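PDB 6C4L: yersinopine synthase from Yersinia pestis, which catalyses the last step in making the metallophore yersinopine, an NADPH-dependent reductive condensation of pyruvate with an amino-acid-derived intermediate. Local coordinates for residues 105-110 with 132-137; 159-164 with 225-230; 165-170 with 211-216; 304-309 with 422-427. All coordinates share one frame; numbering follows the deposited sequence.

Contact 1. Residues 105-110 with 132-137; sequences WQRLIL and LKSVIL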
loop_
_atom_site.group_PDB
_atom_site.type_symbol
_atom_site.label_atom_id
_atom_site.label_comp_id
_atom_site.label_asym_id
_atom_site.label_seq_id
_atom_site.Cartn_x
_atom_site.Cartn_y
_atom_site.Cartn_z
ATOM N N TRP A 105 11.149 -39.222 31.823
ATOM C CA TRP A 105 10.381 -38.202 31.130
ATOM C C TRP A 105 9.133 -38.813 30.527
ATOM O O TRP A 105 9.195 -39.868 29.891
ATOM C CB TRP A 105 11.235 -37.560 30.019
ATOM C CG TRP A 105 12.498 -37.009 30.532
ATOM C CD1 TRP A 105 13.758 -37.502 30.329
ATOM C CD2 TRP A 105 12.639 -35.866 31.372
ATOM N NE1 TRP A 105 14.679 -36.715 30.982
ATOM C CE2 TRP A 105 14.015 -35.700 31.624
ATOM C CE3 TRP A 105 11.731 -34.950 31.926
ATOM C CZ2 TRP A 105 14.506 -34.671 32.413
ATOM C CZ3 TRP A 105 12.222 -33.920 32.700
ATOM C CH2 TRP A 105 13.599 -33.801 32.949
ATOM N N GLN A 106 7.993 -38.157 30.728
ATOM C CA GLN A 106 6.742 -38.648 30.175
ATOM C C GLN A 106 6.182 -37.758 29.086
ATOM O O GLN A 106 5.289 -38.195 28.347
ATOM C CB GLN A 106 5.700 -38.802 31.286
ATOM C CG GLN A 106 6.233 -39.693 32.402
ATOM C CD GLN A 106 5.179 -40.171 33.379
ATOM O OE1 GLN A 106 3.998 -40.171 33.081
ATOM N NE2 GLN A 106 5.622 -40.628 34.543
ATOM N N ARG A 107 6.687 -36.541 28.963
ATOM C CA ARG A 107 6.284 -35.637 27.899
ATOM C C ARG A 107 7.530 -35.016 27.290
ATOM O O ARG A 107 8.391 -34.493 28.011
ATOM C CB ARG A 107 5.339 -34.562 28.446
ATOM C CG ARG A 107 4.798 -33.634 27.424
ATOM C CD ARG A 107 4.036 -32.463 28.078
ATOM N NE ARG A 107 2.843 -32.938 28.777
ATOM C CZ ARG A 107 2.592 -32.756 30.072
ATOM N NH1 ARG A 107 3.441 -32.104 30.855
ATOM N NH2 ARG A 107 1.465 -33.224 30.589
ATOM N N LEU A 108 7.636 -35.126 25.969
ATOM C CA LEU A 108 8.618 -34.407 25.171
ATOM C C LEU A 108 7.897 -33.305 24.417
ATOM O O LEU A 108 6.870 -33.555 23.776
ATOM C CB LEU A 108 9.306 -35.317 24.155
ATOM C CG LEU A 108 10.222 -36.445 24.566
ATOM C CD1 LEU A 108 11.069 -36.779 23.349
ATOM C CD2 LEU A 108 11.071 -36.071 25.775
ATOM N N ILE A 109 8.412 -32.088 24.496
ATOM C CA ILE A 109 7.861 -30.983 23.721
ATOM C C ILE A 109 8.943 -30.509 22.752
ATOM O O ILE A 109 10.019 -30.066 23.173
ATOM C CB ILE A 109 7.358 -29.839 24.606
ATOM C CG1 ILE A 109 6.200 -30.316 25.515
ATOM C CG2 ILE A 109 6.840 -28.742 23.716
ATOM C CD1 ILE A 109 5.840 -29.391 26.651
ATOM N N LEU A 110 8.674 -30.623 21.453
ATOM C CA LEU A 110 9.621 -30.166 20.419
ATOM C C LEU A 110 9.362 -28.687 20.179
ATOM O O LEU A 110 8.398 -28.308 19.509
ATOM C CB LEU A 110 9.488 -31.005 19.159
ATOM C CG LEU A 110 10.368 -32.271 19.278
ATOM C CD1 LEU A 110 9.727 -33.262 20.209
ATOM C CD2 LEU A 110 10.649 -32.940 17.971
ATOM N N LEU A 132 7.328 -42.741 28.517
ATOM C CA LEU A 132 6.917 -41.723 27.579
ATOM C C LEU A 132 5.444 -41.859 27.219
ATOM O O LEU A 132 5.024 -42.895 26.704
ATOM C CB LEU A 132 7.780 -41.827 26.322
ATOM C CG LEU A 132 7.532 -40.778 25.263
ATOM C CD1 LEU A 132 7.739 -39.386 25.843
ATOM C CD2 LEU A 132 8.462 -41.018 24.086
ATOM N N LYS A 133 4.676 -40.780 27.394
ATOM C CA LYS A 133 3.248 -40.756 27.053
ATOM C C LYS A 133 2.876 -39.790 25.936
ATOM O O LYS A 133 1.854 -39.996 25.270
ATOM C CB LYS A 133 2.403 -40.379 28.286
ATOM C CG LYS A 133 2.726 -41.261 29.498
ATOM C CD LYS A 133 1.758 -41.042 30.648
ATOM C CE LYS A 133 2.006 -42.096 31.756
ATOM N NZ LYS A 133 1.166 -41.838 32.961
ATOM N N SER A 134 3.633 -38.728 25.724
ATOM C CA SER A 134 3.197 -37.800 24.696
ATOM C C SER A 134 4.373 -37.033 24.112
ATOM O O SER A 134 5.362 -36.757 24.790
ATOM C CB SER A 134 2.143 -36.858 25.274
ATOM O OG SER A 134 2.753 -35.738 25.886
ATOM N N VAL A 135 4.247 -36.697 22.836
ATOM C CA VAL A 135 5.205 -35.847 22.151
ATOM C C VAL A 135 4.423 -34.734 21.494
ATOM O O VAL A 135 3.539 -35.005 20.679
ATOM C CB VAL A 135 6.022 -36.628 21.112
ATOM C CG1 VAL A 135 6.900 -35.683 20.315
ATOM C CG2 VAL A 135 6.872 -37.707 21.796
ATOM N N ILE A 136 4.748 -33.494 21.843
ATOM C CA ILE A 136 3.985 -32.320 21.414
ATOM C C ILE A 136 4.823 -31.533 20.411
ATOM O O ILE A 136 5.949 -31.133 20.717
ATOM C CB ILE A 136 3.599 -31.437 22.607
ATOM C CG1 ILE A 136 2.763 -32.268 23.607
ATOM C CG2 ILE A 136 2.798 -30.224 22.151
ATOM C CD1 ILE A 136 2.503 -31.595 24.929
ATOM N N LEU A 137 4.254 -31.286 19.233
ATOM C CA LEU A 137 4.910 -30.551 18.136
ATOM C C LEU A 137 4.422 -29.107 18.203
ATOM O O LEU A 137 3.309 -28.784 17.795
ATOM C CB LEU A 137 4.590 -31.208 16.802
ATOM C CG LEU A 137 4.905 -32.713 16.851
ATOM C CD1 LEU A 137 4.595 -33.431 15.544
ATOM C CD2 LEU A 137 6.369 -32.928 17.193
#
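Arg107 lies against Ser134 and Ile136 where two strands run side by side. Its CB passes Ser134 OG, and CG comes closer to the same oxygen, at 3.3 Å. CD rests on Ile136 CD1 at 3.6 Å. This course follows from a chain extended away from the backbone N (chi1 -176°) until it bends at chi3. NE passes 4.0 Å from Ser134 OG, with Ile136 CD1 about as near, the guanidinium lying oblique to both. NH1 makes a weak hydrogen bond with Thr25 OG1; NH2 donates to His20 O and forms a salt bridge with Glu226 OE1, whose OE2 is hydrogen-bonded to Ser134 OG, while Trp229 adds a cation-pi contact. An arginine suits this buried place because its aliphatic stem packs on isoleucine while its charge is matched by a carboxylate.

Residues 107-110 and 134-137 are parallel neighbours of the Rossmann-type sheet, joined by a beta-alpha-beta crossover through helix 117-123. Leu108 N donates to Ser134 O (3.0 Å), and Leu108 O accepts from Ile136 N (2.9 Å). At the strand entrance Gln106 O takes two N-H groups, those of Lys133 (2.8 Å) and Ser134.

Leucine, isoleucine and valine pack on both faces. Ile109 lies alongside Ile136 on the Arg107 face; on the other, Leu110 CD1 meets Val135 CG1 at 3.7 Å, and the Leu108 side chain crosses that of Leu132 at about a right angle.

Contact 2. Residues 159-164 with 225-230; sequences DVEVIS and AEMSWL
Strand 161-164 and helix 225-230 run in roughly the same direction, inclined by 36°, with their axes 10.0 Å apart at closest approach, a spacing bridged by side chains alone. Ile163 is the main apolar link. Its two branches divide the work: Ile163 CG2 meets Leu230 CD1 at 3.8 Å, the two side chains tip to tip, while Ile163 CD1 rests on Glu226 CB at 3.7 Å and also touches Met227 CG. With CG1 beside the backbone N and CG2 anti to it (chi1 -66°), both branches face the helix, which makes a beta-branched isoleucine apt here.

The contact joins two layers of an alpha/beta sandwich: helix 225-235 lies on the sheet face carrying Glu161 and Ile163, while helix 144-154 meets Val162 on the other face. Leu230 also reaches Leu215 on strand 203-217.

Glu161 extends from the strand, and its OE1 approaches Glu226 CB at 3.6 Å, so a carboxylate meets the aliphatic part of a second glutamate. The two carboxylates stand apart, Glu161 OE1 lying 5.8 Å from Glu226 OE2, their planes 78° from each other. Each has its own partners: Glu161 OE2 accepts from Asn217 ND2 and is hydrogen-bonded to Ser224 OG, whereas His20 ND1 is hydrogen-bonded to Glu226 OE1 and, with the nearby arginine, would probably ease the burial of its charge.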
loop_
_atom_site.group_PDB
_atom_site.type_symbol
_atom_site.label_atom_id
_atom_site.label_comp_id
_atom_site.label_asym_id
_atom_site.label_seq_id
_atom_site.Cartn_x
_atom_site.Cartn_y
_atom_site.Cartn_z
ATOM N N ASP A 159 1.987 -46.342 21.258
ATOM C CA ASP A 159 1.074 -45.865 22.288
ATOM C C ASP A 159 1.194 -44.372 22.539
ATOM O O ASP A 159 0.260 -43.776 23.080
ATOM C CB ASP A 159 1.327 -46.576 23.631
ATOM C CG ASP A 159 0.695 -47.931 23.706
ATOM O OD1 ASP A 159 -0.298 -48.164 22.976
ATOM O OD2 ASP A 159 1.180 -48.752 24.532
ATOM N N VAL A 160 2.343 -43.766 22.238
ATOM C CA VAL A 160 2.563 -42.376 22.637
ATOM C C VAL A 160 1.618 -41.449 21.877
ATOM O O VAL A 160 1.367 -41.630 20.679
ATOM C CB VAL A 160 4.033 -41.976 22.416
ATOM C CG1 VAL A 160 4.200 -40.441 22.611
ATOM C CG2 VAL A 160 4.916 -42.776 23.362
ATOM N N GLU A 161 1.082 -40.448 22.579
ATOM C CA GLU A 161 0.195 -39.459 21.970
ATOM C C GLU A 161 1.027 -38.385 21.271
ATOM O O GLU A 161 1.906 -37.772 21.885
ATOM C CB GLU A 161 -0.714 -38.822 23.034
ATOM C CG GLU A 161 -1.692 -37.722 22.516
ATOM C CD GLU A 161 -2.815 -37.477 23.531
ATOM O OE1 GLU A 161 -2.713 -38.047 24.637
ATOM O OE2 GLU A 161 -3.785 -36.739 23.245
ATOM N N VAL A 162 0.753 -38.165 19.992
ATOM C CA VAL A 162 1.431 -37.136 19.192
ATOM C C VAL A 162 0.449 -35.993 18.999
ATOM O O VAL A 162 -0.624 -36.197 18.426
ATOM C CB VAL A 162 1.892 -37.695 17.845
ATOM C CG1 VAL A 162 2.493 -36.595 16.963
ATOM C CG2 VAL A 162 2.905 -38.825 18.088
ATOM N N ILE A 163 0.818 -34.798 19.452
ATOM C CA ILE A 163 -0.023 -33.620 19.277
ATOM C C ILE A 163 0.718 -32.586 18.425
ATOM O O ILE A 163 1.847 -32.184 18.742
ATOM C CB ILE A 163 -0.456 -33.038 20.629
ATOM C CG1 ILE A 163 -1.374 -34.036 21.335
ATOM C CG2 ILE A 163 -1.231 -31.719 20.439
ATOM C CD1 ILE A 163 -1.567 -33.726 22.755
ATOM N N SER A 164 0.085 -32.173 17.335
ATOM C CA SER A 164 0.541 -31.044 16.523
ATOM C C SER A 164 -0.199 -29.772 16.899
ATOM O O SER A 164 -1.433 -29.770 16.973
ATOM C CB SER A 164 0.312 -31.292 15.033
ATOM O OG SER A 164 1.344 -32.075 14.482
ATOM N N ALA A 225 -6.638 -36.394 27.899
ATOM C CA ALA A 225 -6.014 -35.726 29.041
ATOM C C ALA A 225 -4.954 -34.724 28.596
ATOM O O ALA A 225 -4.897 -33.590 29.093
ATOM C CB ALA A 225 -5.400 -36.764 29.984
ATOM N N GLU A 226 -4.083 -35.130 27.668
ATOM C CA GLU A 226 -3.034 -34.219 27.216
ATOM C C GLU A 226 -3.633 -32.989 26.575
ATOM O O GLU A 226 -3.208 -31.857 26.843
ATOM C CB GLU A 226 -2.106 -34.927 26.233
ATOM C CG GLU A 226 -0.971 -35.641 26.908
ATOM C CD GLU A 226 -0.064 -34.674 27.658
ATOM O OE1 GLU A 226 -0.275 -34.452 28.868
ATOM O OE2 GLU A 226 0.845 -34.108 27.027
ATOM N N MET A 227 -4.612 -33.191 25.697
ATOM C CA MET A 227 -5.243 -32.053 25.035
ATOM C C MET A 227 -5.898 -31.122 26.047
ATOM O O MET A 227 -5.782 -29.895 25.941
ATOM C CB MET A 227 -6.257 -32.557 24.013
ATOM C CG MET A 227 -5.661 -32.721 22.601
ATOM S SD MET A 227 -6.609 -33.937 21.676
ATOM C CE MET A 227 -6.713 -33.146 20.090
ATOM N N SER A 228 -6.567 -31.690 27.055
ATOM C CA SER A 228 -7.131 -30.881 28.136
ATOM C C SER A 228 -6.042 -30.131 28.891
ATOM O O SER A 228 -6.230 -28.969 29.271
ATOM C CB SER A 228 -7.908 -31.776 29.112
ATOM O OG SER A 228 -8.956 -32.455 28.443
ATOM N N TRP A 229 -4.915 -30.792 29.164
ATOM C CA TRP A 229 -3.797 -30.104 29.807
ATOM C C TRP A 229 -3.310 -28.939 28.958
ATOM O O TRP A 229 -3.168 -27.813 29.456
ATOM C CB TRP A 229 -2.651 -31.076 30.089
ATOM C CG TRP A 229 -1.389 -30.380 30.590
ATOM C CD1 TRP A 229 -1.152 -29.906 31.856
ATOM C CD2 TRP A 229 -0.212 -30.084 29.829
ATOM N NE1 TRP A 229 0.097 -29.333 31.923
ATOM C CE2 TRP A 229 0.695 -29.438 30.694
ATOM C CE3 TRP A 229 0.164 -30.310 28.504
ATOM C CZ2 TRP A 229 1.947 -29.015 30.278
ATOM C CZ3 TRP A 229 1.420 -29.879 28.081
ATOM C CH2 TRP A 229 2.296 -29.243 28.966
ATOM N N LEU A 230 -3.066 -29.180 27.661
ATOM C CA LEU A 230 -2.647 -28.080 26.780
ATOM C C LEU A 230 -3.654 -26.933 26.767
ATOM O O LEU A 230 -3.265 -25.759 26.765
ATOM C CB LEU A 230 -2.435 -28.574 25.349
ATOM C CG LEU A 230 -1.064 -29.144 25.010
ATOM C CD1 LEU A 230 -1.089 -29.710 23.611
ATOM C CD2 LEU A 230 0.017 -28.084 25.114
#

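Contact 3. Residues 165-170 with 211-216; sequences LSSYYA and QRIYLA
Ser166 and Tyr214 are tied together by two hydrogen bonds. Ser166 N donates to Tyr214 O over 2.9 Å, and Tyr214 N donates back to Ser166 OG, also over 2.9 Å. The hydroxyl is therefore standing in for a backbone carbonyl just where segment 165-170 leaves the sheet. It can do this because OG sits between the backbone N and the carbonyl carbon of its own residue (chi1 47°), close to the opposing main chain; a serine suits the place because its short side chain puts an acceptor within reach of the opposing N-H. The same oxygen lies at the edge of the Tyr214 ring, in its plane.

Apolar packing falls on Leu165 and Ile213. Leu165 and Leu215, an antiparallel non-hydrogen-bonded pair, lie side by side and point the same way; Leu165 CD2 presses tightly on Leu215 CB at 3.4 Å. Ile213 CG2 touches Leu165 CB at 4.0 Å and Ser166 OG at 3.6 Å, while Ile213 CD1 reaches on to Ser167 OG and to Tyr169 CB, the latter at 3.8 Å. Ile213 thus touches four residues of the turning segment, and a branched aliphatic chain suits these separate contacts.

The segment links strand 161-165 to strand 170-174, both antiparallel partners of the long strand 203-217. Leu230 of helix 225-235 covers Leu165 and Leu215, and Leu234 covers Ile213. Tyr168 lies on Ala33, and its OH is hydrogen-bonded to Thr172 OG1, both NADP(+)-binding residues, whereas Tyr169 packs on Gln36 and Leu37 of helix 32-44.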
loop_
_atom_site.group_PDB
_atom_site.type_symbol
_atom_site.label_atom_id
_atom_site.label_comp_id
_atom_site.label_asym_id
_atom_site.label_seq_id
_atom_site.Cartn_x
_atom_site.Cartn_y
_atom_site.Cartn_z
ATOM N N LEU A 165 0.543 -28.687 17.116
ATOM C CA LEU A 165 -0.055 -27.361 17.234
ATOM C C LEU A 165 0.230 -26.589 15.956
ATOM O O LEU A 165 1.311 -26.730 15.374
ATOM C CB LEU A 165 0.498 -26.581 18.428
ATOM C CG LEU A 165 0.520 -27.304 19.788
ATOM C CD1 LEU A 165 0.953 -26.343 20.875
ATOM C CD2 LEU A 165 -0.835 -27.890 20.104
ATOM N N SER A 166 -0.724 -25.732 15.560
ATOM C CA SER A 166 -0.613 -24.998 14.301
ATOM C C SER A 166 0.526 -23.982 14.316
ATOM O O SER A 166 1.139 -23.717 13.278
ATOM C CB SER A 166 -1.926 -24.284 14.015
ATOM O OG SER A 166 -2.380 -23.592 15.182
ATOM N N SER A 167 0.808 -23.382 15.461
ATOM C CA SER A 167 1.928 -22.460 15.556
ATOM C C SER A 167 2.299 -22.379 17.020
ATOM O O SER A 167 1.600 -22.911 17.895
ATOM C CB SER A 167 1.581 -21.070 14.992
ATOM O OG SER A 167 0.677 -20.385 15.842
ATOM N N TYR A 168 3.417 -21.721 17.282
ATOM C CA TYR A 168 3.693 -21.322 18.648
ATOM C C TYR A 168 2.679 -20.247 19.021
ATOM O O TYR A 168 2.143 -19.552 18.150
ATOM C CB TYR A 168 5.123 -20.820 18.782
ATOM C CG TYR A 168 5.434 -20.221 20.125
ATOM C CD1 TYR A 168 5.228 -20.944 21.300
ATOM C CD2 TYR A 168 5.947 -18.934 20.222
ATOM C CE1 TYR A 168 5.508 -20.388 22.538
ATOM C CE2 TYR A 168 6.241 -18.371 21.452
ATOM C CZ TYR A 168 6.017 -19.097 22.603
ATOM O OH TYR A 168 6.294 -18.530 23.831
ATOM N N TYR A 169 2.366 -20.148 20.312
ATOM C CA TYR A 169 1.184 -19.410 20.744
ATOM C C TYR A 169 1.484 -17.996 21.240
ATOM O O TYR A 169 0.585 -17.349 21.810
ATOM C CB TYR A 169 0.445 -20.192 21.830
ATOM C CG TYR A 169 1.254 -20.454 23.070
ATOM C CD1 TYR A 169 1.420 -19.481 24.041
ATOM C CD2 TYR A 169 1.857 -21.689 23.266
ATOM C CE1 TYR A 169 2.161 -19.732 25.178
ATOM C CE2 TYR A 169 2.597 -21.948 24.384
ATOM C CZ TYR A 169 2.756 -20.970 25.341
ATOM O OH TYR A 169 3.499 -21.265 26.475
ATOM N N ALA A 170 2.709 -17.503 21.042
ATOM C CA ALA A 170 3.113 -16.185 21.516
ATOM C C ALA A 170 4.183 -15.600 20.603
ATOM O O ALA A 170 4.850 -16.311 19.852
ATOM C CB ALA A 170 3.665 -16.245 22.940
ATOM N N GLN A 211 -4.538 -15.439 19.223
ATOM C CA GLN A 211 -5.989 -15.531 19.433
ATOM C C GLN A 211 -6.425 -16.965 19.679
ATOM O O GLN A 211 -7.123 -17.264 20.659
ATOM C CB GLN A 211 -6.755 -15.027 18.213
ATOM C CG GLN A 211 -6.642 -13.583 17.895
ATOM C CD GLN A 211 -7.592 -13.232 16.784
ATOM O OE1 GLN A 211 -8.794 -13.098 17.008
ATOM N NE2 GLN A 211 -7.072 -13.136 15.564
ATOM N N ARG A 212 -6.099 -17.845 18.733
ATOM C CA ARG A 212 -6.442 -19.250 18.807
ATOM C C ARG A 212 -5.291 -20.071 18.242
ATOM O O ARG A 212 -4.432 -19.557 17.529
ATOM C CB ARG A 212 -7.739 -19.546 18.047
ATOM C CG ARG A 212 -7.783 -19.099 16.613
ATOM C CD ARG A 212 -9.187 -19.335 16.039
ATOM N NE ARG A 212 -10.224 -18.666 16.840
ATOM C CZ ARG A 212 -10.557 -17.380 16.727
ATOM N NH1 ARG A 212 -9.953 -16.596 15.818
ATOM N NH2 ARG A 212 -11.515 -16.877 17.515
ATOM N N ILE A 213 -5.292 -21.355 18.601
ATOM C CA ILE A 213 -4.339 -22.353 18.138
ATOM C C ILE A 213 -5.161 -23.563 17.728
ATOM O O ILE A 213 -6.089 -23.952 18.450
ATOM C CB ILE A 213 -3.339 -22.740 19.250
ATOM C CG1 ILE A 213 -2.523 -21.530 19.703
ATOM C CG2 ILE A 213 -2.428 -23.892 18.810
ATOM C CD1 ILE A 213 -1.567 -20.994 18.651
ATOM N N TYR A 214 -4.843 -24.144 16.580
ATOM C CA TYR A 214 -5.442 -25.410 16.181
ATOM C C TYR A 214 -4.542 -26.563 16.620
ATOM O O TYR A 214 -3.320 -26.502 16.461
ATOM C CB TYR A 214 -5.646 -25.446 14.668
ATOM C CG TYR A 214 -6.560 -24.331 14.205
ATOM C CD1 TYR A 214 -6.062 -23.069 13.964
ATOM C CD2 TYR A 214 -7.934 -24.534 14.061
ATOM C CE1 TYR A 214 -6.919 -22.018 13.572
ATOM C CE2 TYR A 214 -8.786 -23.475 13.656
ATOM C CZ TYR A 214 -8.256 -22.244 13.409
ATOM O OH TYR A 214 -9.078 -21.205 13.027
ATOM N N LEU A 215 -5.143 -27.620 17.149
ATOM C CA LEU A 215 -4.348 -28.757 17.586
ATOM C C LEU A 215 -5.103 -30.045 17.325
ATOM O O LEU A 215 -6.320 -30.055 17.140
ATOM C CB LEU A 215 -3.955 -28.642 19.058
ATOM C CG LEU A 215 -5.003 -28.917 20.151
ATOM C CD1 LEU A 215 -4.310 -28.853 21.494
ATOM C CD2 LEU A 215 -6.179 -27.913 20.115
ATOM N N ALA A 216 -4.352 -31.143 17.310
ATOM C CA ALA A 216 -4.937 -32.462 17.125
ATOM C C ALA A 216 -3.943 -33.504 17.612
ATOM O O ALA A 216 -2.740 -33.255 17.629
ATOM C CB ALA A 216 -5.284 -32.715 15.659
#

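Contact 4. Residues 304-309 with 422-427; sequences ADDYKR and VVMPTA
Asp306 OD2 is gripped by two backbone N-H groups at the start of helix 425-445. Thr426 N donates to the syn lone pair of Asp306 OD2 over 2.8 Å. Ala427 N meets Asp306 OD2 nearly along its C-O axis over 3.1 Å, in a straighter bond (162°). The aspartate of another helix thus accepts from two amides of the first turn, and its negative charge would probably interact favourably with the positive end of the helix dipole. Its second oxygen, OD1, forms a salt bridge with Arg309 NH2 one turn on, through a weak hydrogen bond, and accepts from a water also bonded to Thr426 OG1; these bonds together restrict the rotation of the carboxylate.

Arg309 also joins the segments directly. Its NE donates to Val423 O over 3.1 Å, almost in the guanidinium plane, while CB packs on Val422 CG2.

Met424, the N-cap residue, supplies the apolar part. Bent at chi3 (75°), it brings CE to Asp306 CB and to Tyr307 CD1, 3.6 Å from the latter and oblique to the ring.

Helix 294-313 is thus fastened to the start of helix 425-445, with helix 401-419 alongside: its Leu410 touches Tyr307 and Ala427, and its Ala417 touches Met424.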
loop_
_atom_site.group_PDB
_atom_site.type_symbol
_atom_site.label_atom_id
_atom_site.label_comp_id
_atom_site.label_asym_id
_atom_site.label_seq_id
_atom_site.Cartn_x
_atom_site.Cartn_y
_atom_site.Cartn_z
ATOM N N ALA A 304 -1.131 -21.129 -2.079
ATOM C CA ALA A 304 -2.317 -21.618 -1.380
ATOM C C ALA A 304 -3.155 -22.525 -2.273
ATOM O O ALA A 304 -3.710 -23.524 -1.798
ATOM C CB ALA A 304 -3.164 -20.457 -0.864
ATOM N N ASP A 305 -3.265 -22.204 -3.563
ATOM C CA ASP A 305 -3.901 -23.135 -4.496
ATOM C C ASP A 305 -3.190 -24.487 -4.468
ATOM O O ASP A 305 -3.832 -25.543 -4.460
ATOM C CB ASP A 305 -3.877 -22.580 -5.931
ATOM C CG ASP A 305 -4.736 -21.337 -6.118
ATOM O OD1 ASP A 305 -5.729 -21.200 -5.380
ATOM O OD2 ASP A 305 -4.430 -20.512 -7.039
ATOM N N ASP A 306 -1.858 -24.466 -4.453
ATOM C CA ASP A 306 -1.095 -25.708 -4.496
ATOM C C ASP A 306 -1.351 -26.557 -3.244
ATOM O O ASP A 306 -1.523 -27.780 -3.341
ATOM C CB ASP A 306 0.391 -25.398 -4.643
ATOM C CG ASP A 306 0.765 -24.894 -6.023
ATOM O OD1 ASP A 306 -0.083 -24.874 -6.944
ATOM O OD2 ASP A 306 1.943 -24.528 -6.180
ATOM N N TYR A 307 -1.378 -25.932 -2.059
ATOM C CA TYR A 307 -1.620 -26.692 -0.835
ATOM C C TYR A 307 -3.010 -27.309 -0.839
ATOM O O TYR A 307 -3.196 -28.429 -0.370
ATOM C CB TYR A 307 -1.446 -25.808 0.400
ATOM C CG TYR A 307 -0.036 -25.377 0.711
ATOM C CD1 TYR A 307 1.045 -26.199 0.452
ATOM C CD2 TYR A 307 0.217 -24.140 1.275
ATOM C CE1 TYR A 307 2.343 -25.794 0.735
ATOM C CE2 TYR A 307 1.508 -23.720 1.554
ATOM C CZ TYR A 307 2.569 -24.547 1.288
ATOM O OH TYR A 307 3.863 -24.118 1.573
ATOM N N LYS A 308 -4.003 -26.589 -1.350
ATOM C CA LYS A 308 -5.333 -27.163 -1.497
ATOM C C LYS A 308 -5.288 -28.450 -2.306
ATOM O O LYS A 308 -5.930 -29.446 -1.940
ATOM C CB LYS A 308 -6.269 -26.164 -2.160
ATOM C CG LYS A 308 -7.544 -26.778 -2.731
ATOM C CD LYS A 308 -8.380 -25.693 -3.461
ATOM C CE LYS A 308 -9.805 -26.149 -3.731
ATOM N NZ LYS A 308 -9.869 -27.480 -4.406
ATOM N N ARG A 309 -4.572 -28.432 -3.436
ATOM C CA ARG A 309 -4.423 -29.645 -4.239
ATOM C C ARG A 309 -3.859 -30.771 -3.395
ATOM O O ARG A 309 -4.373 -31.891 -3.415
ATOM C CB ARG A 309 -3.516 -29.407 -5.453
ATOM C CG ARG A 309 -4.211 -28.839 -6.675
ATOM C CD ARG A 309 -3.318 -28.880 -7.923
ATOM N NE ARG A 309 -2.541 -27.652 -8.133
ATOM C CZ ARG A 309 -3.084 -26.455 -8.378
ATOM N NH1 ARG A 309 -4.399 -26.320 -8.433
ATOM N NH2 ARG A 309 -2.323 -25.381 -8.565
ATOM N N VAL A 422 0.453 -35.136 -7.553
ATOM C CA VAL A 422 -0.131 -33.798 -7.610
ATOM C C VAL A 422 0.968 -32.791 -7.934
ATOM O O VAL A 422 2.112 -32.902 -7.471
ATOM C CB VAL A 422 -0.916 -33.392 -6.343
ATOM C CG1 VAL A 422 -0.910 -34.488 -5.284
ATOM C CG2 VAL A 422 -0.468 -32.040 -5.783
ATOM N N VAL A 423 0.613 -31.827 -8.752
ATOM C CA VAL A 423 1.541 -30.821 -9.243
ATOM C C VAL A 423 1.332 -29.557 -8.431
ATOM O O VAL A 423 0.192 -29.192 -8.123
ATOM C CB VAL A 423 1.320 -30.572 -10.745
ATOM C CG1 VAL A 423 1.414 -31.891 -11.513
ATOM C CG2 VAL A 423 -0.024 -29.913 -10.978
ATOM N N MET A 424 2.426 -28.919 -8.037
ATOM C CA MET A 424 2.386 -27.657 -7.303
ATOM C C MET A 424 3.268 -26.647 -8.033
ATOM O O MET A 424 4.417 -26.408 -7.637
ATOM C CB MET A 424 2.825 -27.870 -5.858
ATOM C CG MET A 424 2.015 -28.946 -5.148
ATOM S SD MET A 424 2.679 -29.224 -3.518
ATOM C CE MET A 424 2.101 -27.802 -2.629
ATOM N N PRO A 425 2.750 -26.011 -9.098
ATOM C CA PRO A 425 3.628 -25.172 -9.939
ATOM C C PRO A 425 4.184 -23.973 -9.214
ATOM O O PRO A 425 5.276 -23.514 -9.555
ATOM C CB PRO A 425 2.722 -24.745 -11.107
ATOM C CG PRO A 425 1.543 -25.637 -11.060
ATOM C CD PRO A 425 1.395 -26.139 -9.656
ATOM N N THR A 426 3.472 -23.413 -8.245
ATOM C CA THR A 426 4.002 -22.223 -7.592
ATOM C C THR A 426 5.119 -22.616 -6.644
ATOM O O THR A 426 6.212 -22.038 -6.678
ATOM C CB THR A 426 2.899 -21.468 -6.848
ATOM O OG1 THR A 426 1.871 -21.107 -7.770
ATOM C CG2 THR A 426 3.452 -20.227 -6.176
ATOM N N ALA A 427 4.865 -23.630 -5.797
ATOM C CA ALA A 427 5.935 -24.202 -4.987
ATOM C C ALA A 427 7.151 -24.529 -5.835
ATOM O O ALA A 427 8.291 -24.247 -5.455
ATOM C CB ALA A 427 5.464 -25.485 -4.287
HETATM O O HOH W 1 -0.200 -22.614 -8.714
#

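Contacts 1, 2 and 3 share one mixed sheet. Strand 134-137 of contact 1 neighbours strand 161-165 of contact 2, which pairs in turn with strand 203-217 of contact 3. The centres of contacts 1 and 2 lie about 8 Å apart, those of 2 and 3 about 14 Å, and a probable hydrogen bond from Ser164 N to Ala216 O ties the latter two. Along the chain contact 1 closes first, contact 3 is nested within contact 2, and contact 4 follows, its centre about 24 Å from that of contact 3. Contacts 1 to 3 thus lie in the sheet region beside the NADP(+) site; contact 4 belongs to the helical part, where the side chain of Tyr307 is about 8 Å from that of His260, the probable proton donor or acceptor.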